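PDB 1YB4: tartronic semialdehyde reductase from Salmonella typhimurium, which probably catalyses the reversible, NADH- or NADPH-dependent reduction of tartronate semialdehyde (2-hydroxy-3-oxopropanoate) to (R)-glycerate, as a member of the HIBADH-related family. Local coordinates for residues P17-L22 with H27-T32; V47-E50 with Q54-E57. All blocks are in the same frame, centred on the assembly; numbering follows the deposited sequence.

Contact 1: residues P17-L22 with H27-T32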
loop_
_atom_site.group_PDB
_atom_site.type_symbol
_atom_site.label_atom_id
_atom_site.label_comp_id
_atom_site.label_asym_id
_atom_site.label_seq_id
_atom_site.Cartn_x
_atom_site.Cartn_y
_atom_site.Cartn_z
ATOM N N PRO A 17 11.210 -18.445 -32.560
ATOM C CA PRO A 17 10.864 -17.605 -33.707
ATOM C C PRO A 17 11.928 -16.564 -34.002
ATOM O O PRO A 17 11.993 -16.041 -35.109
ATOM C CB PRO A 17 9.525 -16.983 -33.298
ATOM C CG PRO A 17 9.650 -16.868 -31.840
ATOM C CD PRO A 17 10.290 -18.195 -31.441
HETATM N N MSE A 18 12.757 -16.257 -33.010
HETATM C CA MSE A 18 13.819 -15.277 -33.205
HETATM C C MSE A 18 14.911 -15.907 -34.058
HETATM O O MSE A 18 15.393 -15.291 -35.024
HETATM C CB MSE A 18 14.375 -14.814 -31.857
HETATM C CG MSE A 18 13.404 -13.876 -31.129
HETATM SE SE MSE A 18 13.729 -13.604 -29.241
HETATM C CE MSE A 18 15.059 -12.187 -29.371
ATOM N N ALA A 19 15.277 -17.141 -33.709
ATOM C CA ALA A 19 16.289 -17.879 -34.449
ATOM C C ALA A 19 15.781 -18.040 -35.886
ATOM O O ALA A 19 16.525 -17.814 -36.854
ATOM C CB ALA A 19 16.532 -19.254 -33.798
ATOM N N ILE A 20 14.507 -18.415 -36.013
ATOM C CA ILE A 20 13.887 -18.591 -37.325
ATOM C C ILE A 20 13.993 -17.315 -38.168
ATOM O O ILE A 20 14.174 -17.384 -39.375
ATOM C CB ILE A 20 12.404 -18.994 -37.203
ATOM C CG1 ILE A 20 12.301 -20.378 -36.567
ATOM C CG2 ILE A 20 11.744 -18.987 -38.572
ATOM C CD1 ILE A 20 10.906 -20.987 -36.622
ATOM N N ASN A 21 13.880 -16.150 -37.544
ATOM C CA ASN A 21 14.000 -14.910 -38.300
ATOM C C ASN A 21 15.440 -14.647 -38.753
ATOM O O ASN A 21 15.656 -14.117 -39.837
ATOM C CB ASN A 21 13.504 -13.715 -37.484
ATOM C CG ASN A 21 12.123 -13.275 -37.892
ATOM O OD1 ASN A 21 11.151 -14.003 -37.716
ATOM N ND2 ASN A 21 12.028 -12.076 -38.456
ATOM N N LEU A 22 16.419 -14.993 -37.921
ATOM C CA LEU A 22 17.821 -14.788 -38.283
ATOM C C LEU A 22 18.215 -15.761 -39.404
ATOM O O LEU A 22 18.926 -15.394 -40.350
ATOM C CB LEU A 22 18.725 -15.009 -37.069
ATOM C CG LEU A 22 18.665 -13.966 -35.949
ATOM C CD1 LEU A 22 19.511 -14.440 -34.803
ATOM C CD2 LEU A 22 19.167 -12.614 -36.450
ATOM N N HIS A 27 21.542 -16.039 -42.575
ATOM C CA HIS A 27 22.597 -16.347 -41.621
ATOM C C HIS A 27 22.661 -17.832 -41.286
ATOM O O HIS A 27 21.660 -18.545 -41.353
ATOM C CB HIS A 27 22.399 -15.520 -40.351
ATOM C CG HIS A 27 22.488 -14.048 -40.585
ATOM N ND1 HIS A 27 23.683 -13.408 -40.829
ATOM C CD2 HIS A 27 21.525 -13.103 -40.699
ATOM C CE1 HIS A 27 23.453 -12.132 -41.088
ATOM N NE2 HIS A 27 22.150 -11.922 -41.017
ATOM N N GLN A 28 23.856 -18.300 -40.950
ATOM C CA GLN A 28 24.025 -19.694 -40.588
ATOM C C GLN A 28 24.091 -19.716 -39.076
ATOM O O GLN A 28 24.970 -19.101 -38.471
ATOM C CB GLN A 28 25.315 -20.268 -41.181
ATOM C CG GLN A 28 25.214 -21.758 -41.482
ATOM C CD GLN A 28 24.256 -22.067 -42.637
ATOM O OE1 GLN A 28 23.075 -21.689 -42.616
ATOM N NE2 GLN A 28 24.766 -22.763 -43.650
ATOM N N LEU A 29 23.149 -20.421 -38.471
ATOM C CA LEU A 29 23.078 -20.500 -37.030
ATOM C C LEU A 29 23.331 -21.864 -36.438
ATOM O O LEU A 29 22.841 -22.881 -36.929
ATOM C CB LEU A 29 21.706 -20.035 -36.550
ATOM C CG LEU A 29 21.468 -18.554 -36.272
ATOM C CD1 LEU A 29 21.871 -17.691 -37.458
ATOM C CD2 LEU A 29 19.999 -18.376 -35.941
ATOM N N HIS A 30 24.104 -21.872 -35.364
ATOM C CA HIS A 30 24.372 -23.094 -34.645
ATOM C C HIS A 30 23.551 -22.871 -33.385
ATOM O O HIS A 30 23.890 -22.038 -32.546
ATOM C CB HIS A 30 25.863 -23.219 -34.348
ATOM C CG HIS A 30 26.665 -23.732 -35.504
ATOM N ND1 HIS A 30 26.748 -25.072 -35.812
ATOM C CD2 HIS A 30 27.442 -23.087 -36.410
ATOM C CE1 HIS A 30 27.546 -25.232 -36.854
ATOM N NE2 HIS A 30 27.981 -24.044 -37.235
ATOM N N VAL A 31 22.442 -23.596 -33.288
ATOM C CA VAL A 31 21.527 -23.458 -32.167
ATOM C C VAL A 31 21.626 -24.587 -31.160
ATOM O O VAL A 31 22.343 -25.560 -31.372
ATOM C CB VAL A 31 20.076 -23.387 -32.665
ATOM C CG1 VAL A 31 19.977 -22.384 -33.810
ATOM C CG2 VAL A 31 19.607 -24.756 -33.103
ATOM N N THR A 32 20.881 -24.444 -30.066
ATOM C CA THR A 32 20.844 -25.431 -28.988
ATOM C C THR A 32 19.780 -25.039 -27.969
ATOM O O THR A 32 19.468 -23.862 -27.816
ATOM C CB THR A 32 22.190 -25.516 -28.244
ATOM O OG1 THR A 32 22.176 -26.651 -27.377
ATOM C CG2 THR A 32 22.413 -24.275 -27.396
#
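Leu-22 and His-27 bring the helical segment 17-22 and the strand segment 27-32 closest together, with CA of Leu-22 6.0 Å from CA of His-27; about one helical turn back from Leu-22 and two residues on from His-27, CA of Ala-19 is 7.7 Å from CA of Leu-29. The narrow end carries the one hydrogen bond across the contact, from His-27 N to Leu-22 O, and it is weak: 3.5 Å long and bent to 143° at the hydrogen. The same carbonyl oxygen also lies at the edge of the His-27 imidazole, in the plane of the ring, with CD2 of His-27 3.5 Å from O of Leu-22. With CG of His-27 beside its own backbone N (chi1 -62°), the ring edge and the N-H both come to this one oxygen.

Further along, Leu-29 carries the apolar part of the contact, and its CD2 branch does most of the touching. CD2 of Leu-29 sits 3.8 Å from CB of Leu-22 and 4.2 Å from CB of Ala-19, so it bears on two residues three positions apart in the helix. CD2 of Leu-29 also lies 3.6 Å from O of Ala-19, a packing contact against the helix backbone. The side chains of Leu-22 and Leu-29 cross at about a right angle, and within the two segments CD1 of Leu-29 has just a looser approach, to CB of Leu-22.

The pair belongs to the beta-alpha-beta unit made of strand 5-8, helix 15-24 and strand 28-31, consistent with the opening unit of a Rossmann-type NAD-binding domain. Strand 28-31 is the outermost strand at one end of the sheet within this chain, next to strand 5-8, whose Leu-6 touches both His-27 and Leu-29. Leu-155 of helix 142-155 touches Leu-22, Leu-151 and Ile-154 touch His-27, and Leu-41 of helix 39-42 packs on Ala-19.

Contact 2: residues V47-E50 with Q54-E57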
loop_
_atom_site.group_PDB
_atom_site.type_symbol
_atom_site.label_atom_id
_atom_site.label_comp_id
_atom_site.label_asym_id
_atom_site.label_seq_id
_atom_site.Cartn_x
_atom_site.Cartn_y
_atom_site.Cartn_z
ATOM N N VAL A 47 21.996 -25.530 -37.393
ATOM C CA VAL A 47 22.625 -26.792 -37.045
ATOM C C VAL A 47 22.418 -27.001 -35.556
ATOM O O VAL A 47 23.073 -26.344 -34.746
ATOM C CB VAL A 47 24.141 -26.753 -37.317
ATOM C CG1 VAL A 47 24.746 -28.110 -37.049
ATOM C CG2 VAL A 47 24.411 -26.307 -38.744
ATOM N N ASN A 48 21.512 -27.909 -35.193
ATOM C CA ASN A 48 21.219 -28.173 -33.783
ATOM C C ASN A 48 22.362 -28.909 -33.078
ATOM O O ASN A 48 22.201 -30.054 -32.656
ATOM C CB ASN A 48 19.934 -29.000 -33.659
ATOM C CG ASN A 48 19.520 -29.233 -32.216
ATOM O OD1 ASN A 48 18.609 -30.009 -31.943
ATOM N ND2 ASN A 48 20.184 -28.558 -31.288
ATOM N N VAL A 49 23.509 -28.247 -32.938
ATOM C CA VAL A 49 24.648 -28.863 -32.284
ATOM C C VAL A 49 24.169 -29.282 -30.896
ATOM O O VAL A 49 23.784 -28.466 -30.049
ATOM C CB VAL A 49 25.853 -27.895 -32.227
ATOM C CG1 VAL A 49 25.925 -27.112 -33.541
ATOM C CG2 VAL A 49 25.760 -26.961 -31.048
ATOM N N GLU A 50 24.193 -30.590 -30.680
ATOM C CA GLU A 50 23.719 -31.198 -29.437
ATOM C C GLU A 50 23.851 -30.416 -28.118
ATOM O O GLU A 50 23.032 -30.624 -27.228
ATOM C CB GLU A 50 24.330 -32.590 -29.281
ATOM C CG GLU A 50 23.407 -33.746 -29.757
ATOM C CD GLU A 50 23.285 -33.859 -31.284
ATOM O OE1 GLU A 50 24.214 -34.398 -31.923
ATOM O OE2 GLU A 50 22.268 -33.406 -31.854
ATOM N N GLN A 54 29.520 -25.837 -27.696
ATOM C CA GLN A 54 29.674 -25.907 -29.141
ATOM C C GLN A 54 29.156 -24.693 -29.915
ATOM O O GLN A 54 29.816 -24.233 -30.852
ATOM C CB GLN A 54 29.024 -27.185 -29.652
ATOM C CG GLN A 54 29.856 -28.432 -29.383
ATOM C CD GLN A 54 29.024 -29.690 -29.391
ATOM O OE1 GLN A 54 28.375 -30.015 -28.396
ATOM N NE2 GLN A 54 29.025 -30.402 -30.519
ATOM N N VAL A 55 27.989 -24.173 -29.536
ATOM C CA VAL A 55 27.441 -23.001 -30.207
ATOM C C VAL A 55 28.488 -21.892 -30.175
ATOM O O VAL A 55 28.727 -21.218 -31.178
ATOM C CB VAL A 55 26.145 -22.496 -29.505
ATOM C CG1 VAL A 55 25.686 -21.161 -30.103
ATOM C CG2 VAL A 55 25.047 -23.515 -29.656
ATOM N N THR A 56 29.124 -21.726 -29.019
ATOM C CA THR A 56 30.137 -20.685 -28.841
ATOM C C THR A 56 31.381 -20.860 -29.732
ATOM O O THR A 56 32.051 -19.882 -30.074
ATOM C CB THR A 56 30.600 -20.599 -27.365
ATOM O OG1 THR A 56 29.527 -20.990 -26.502
ATOM C CG2 THR A 56 30.996 -19.175 -27.014
ATOM N N GLU A 57 31.682 -22.100 -30.110
ATOM C CA GLU A 57 32.847 -22.367 -30.941
ATOM C C GLU A 57 32.672 -21.855 -32.370
ATOM O O GLU A 57 33.409 -20.969 -32.802
ATOM C CB GLU A 57 33.167 -23.867 -30.921
ATOM C CG GLU A 57 33.233 -24.424 -29.496
ATOM C CD GLU A 57 33.894 -25.790 -29.395
ATOM O OE1 GLU A 57 33.536 -26.694 -30.180
ATOM O OE2 GLU A 57 34.768 -25.958 -28.511
#
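Val-49 meets Gln-54 and Val-55 through a single methyl, CG2, which makes both of the closest contacts between 47-50 and 54-57; no hydrogen bond crosses between the segments. CG2 of Val-49 lies 3.6 Å from CB of Gln-54 and 3.8 Å from CG2 of Val-55, touching two successive residues of the helix. With CG1 of Val-49 beside the backbone N (chi1 -39°), CG2 falls between that N and the carbonyl carbon, from where it reaches the helix.

Towards Gln-54 the contact is made by the aliphatic root of the side chain: CB of Gln-54 is also 4.1 Å from CB of Val-49, and the two side chains run past one another, pointing opposite ways. The side chain of Val-55 lies roughly perpendicular to that of Val-49.

These residues join the loop that follows helix 39-42 to the short helix 52-57, in the NAD-binding domain. Just before Val-49 the loop bends in an inverse gamma turn centred on Asn-48, closed by the bond from Val-49 N to Val-47 O at 2.7 Å. CA of Val-49 and CA of Gln-54 are 6.6 Å apart, the nearest such pair between the segments.

Val-49 is buried, and Phe-58 and His-30 also pack on its side chain. Val-55, buried as well, touches Thr-32 of the 27-32 segment.

In the fold
The two contacts follow one another in sequence, and their centres lie about 11 Å apart. Strand 28-31 is the common element. Val-47 pairs with it through two probable hydrogen bonds, from Val-47 N to Leu-29 O (2.8 Å) and from Val-31 N to Val-47 O (3.2 Å). His-30, between those two strand residues, makes packing contacts with the valines of contact 2: ND1 of His-30 is 3.2 Å from CG1 of Val-49, and O of His-30 is 3.2 Å from CG1 of Val-55. Both contacts lie away from the predicted active-site Lys-172. In contact 1 the side chain of Ala-19 lies near, without touching, Gly-10, Gly-12 and Gly-15 of the probable GxGxxG motif.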